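Local coordinates for protein bacteriorhodopsin (Nanosalina sp., PDB 6EYU) that pumps protons inward across the membrane as a retinal-binding xenorhodopsin of the microbial rhodopsin family, at the interface of chains A and B. Coordinates in Å, arbitrary orientation; residue numbers count along the deposited sequence, not the author numbering. Chains: chain A/B, Bacteriorhodopsin.

The interface of chains A and B. Residues chain A 120, 124; chain B 57-58, 60-61, 68.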
loop_
_atom_site.group_PDB
_atom_site.type_symbol
_atom_site.label_atom_id
_atom_site.label_comp_id
_atom_site.label_asym_id
_atom_site.label_seq_id
_atom_site.Cartn_x
_atom_site.Cartn_y
_atom_site.Cartn_z
ATOM N N LEU A 120 -6.607 13.117 -7.966
ATOM C CA LEU A 120 -5.871 13.851 -8.988
ATOM C C LEU A 120 -6.725 14.981 -9.553
ATOM O O LEU A 120 -6.258 16.112 -9.695
ATOM C CB LEU A 120 -5.447 12.910 -10.117
ATOM C CG LEU A 120 -4.379 11.873 -9.761
ATOM C CD1 LEU A 120 -3.933 11.122 -11.006
ATOM C CD2 LEU A 120 -3.191 12.534 -9.078
ATOM N N GLN A 124 -5.620 18.679 -9.291
ATOM C CA GLN A 124 -5.214 19.288 -10.553
ATOM C C GLN A 124 -6.163 20.417 -10.945
ATOM O O GLN A 124 -5.869 21.197 -11.851
ATOM C CB GLN A 124 -5.176 18.237 -11.664
ATOM C CG GLN A 124 -4.000 17.278 -11.572
ATOM C CD GLN A 124 -3.945 16.311 -12.737
ATOM O OE1 GLN A 124 -4.510 16.568 -13.800
ATOM N NE2 GLN A 124 -3.266 15.186 -12.541
ATOM N N LEU B 57 -1.486 8.221 -15.679
ATOM C CA LEU B 57 -2.299 9.075 -14.823
ATOM C C LEU B 57 -1.418 9.998 -13.989
ATOM O O LEU B 57 -1.726 11.177 -13.819
ATOM C CB LEU B 57 -3.181 8.227 -13.905
ATOM C CG LEU B 57 -4.505 7.777 -14.524
ATOM C CD1 LEU B 57 -5.084 6.597 -13.758
ATOM C CD2 LEU B 57 -5.494 8.932 -14.568
ATOM N N MET B 58 -0.300 9.466 -13.504
ATOM C CA MET B 58 0.613 10.243 -12.674
ATOM C C MET B 58 1.279 11.345 -13.494
ATOM O O MET B 58 1.647 12.390 -12.957
ATOM C CB MET B 58 1.682 9.336 -12.060
ATOM C CG MET B 58 1.150 8.352 -11.029
ATOM S SD MET B 58 -0.233 9.003 -10.071
ATOM C CE MET B 58 0.502 10.475 -9.363
ATOM N N THR B 60 0.002 13.110 -15.792
ATOM C CA THR B 60 -0.914 14.224 -16.015
ATOM C C THR B 60 -0.640 15.359 -15.033
ATOM O O THR B 60 -1.213 16.441 -15.150
ATOM C CB THR B 60 -2.383 13.784 -15.868
ATOM O OG1 THR B 60 -2.610 13.295 -14.540
ATOM C CG2 THR B 60 -2.722 12.697 -16.876
ATOM N N ASN B 61 0.237 15.106 -14.066
ATOM C CA ASN B 61 0.582 16.115 -13.070
ATOM C C ASN B 61 1.679 17.042 -13.588
ATOM O O ASN B 61 2.031 18.025 -12.936
ATOM C CB ASN B 61 1.036 15.451 -11.768
ATOM C CG ASN B 61 -0.118 14.860 -10.983
ATOM O OD1 ASN B 61 -1.002 15.580 -10.519
ATOM N ND2 ASN B 61 -0.100 13.544 -10.807
ATOM N N LEU B 68 1.273 17.296 -6.127
ATOM C CA LEU B 68 1.947 16.026 -6.378
ATOM C C LEU B 68 3.086 16.197 -7.380
ATOM O O LEU B 68 3.946 15.326 -7.507
ATOM C CB LEU B 68 0.951 14.987 -6.899
ATOM C CG LEU B 68 -0.049 14.442 -5.876
ATOM C CD1 LEU B 68 -1.060 13.529 -6.552
ATOM C CD2 LEU B 68 0.670 13.708 -4.753
#
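A:Leu120 and A:Gln124, one turn apart at the C-terminal end of helix 101-124, meet the end of helix 42-59 and the loop after it in a neighbouring copy of this seven-helix microbial rhodopsin. Three copies make up the deposited assembly, so the contact may belong to a trimer, although the structure alone does not show that it persists in the membrane. The packed part centres on A:Leu120, which buries 66 Å² against chain B and whose methyls meet one leucine methyl and two polar groups. They divide the work: CD2 lies 3.5 Å from CD1 of B:Leu68, the two side chains crossing at about a right angle, while CD1 rests 3.6 Å from the backbone carbonyl O of B:Leu57. CD2 also faces the amide nitrogen ND2 of B:Asn61, at 3.7 Å. That amide is steadied within its own chain, ND2 donating to the carbonyl O of B:Met58 at 3.0 Å.

Next to this methyl packing comes the polar grip. A:Gln124 has CG beside its backbone N (chi1 -74°) and runs extended from there, which carries the amide across to chain B. NE2 gives a nearly straight hydrogen bond to the hydroxyl OG1 of B:Thr60 at 2.8 Å, the oxygen lying almost in the amide plane. A weak, more bent bond joins the same NE2 to OD1 of B:Asn61 at 3.1 Å, with the two amides turned 78° against each other. Replacing A:Gln124 with an alanine would probably leave the B:Thr60 hydroxyl and B:Asn61 OD1 without their donor from chain A and open a gap over B:Thr60 and B:Asn61.

The contact is looser at its margins. OE1 of A:Gln124 faces the carbonyl O of B:Thr60 at 3.6 Å, a loose approach of two oxygens. B:Met58 barely takes part, its CE standing 4.2 Å from CD2 of A:Leu120, and B:Leu57 contributes mainly backbone.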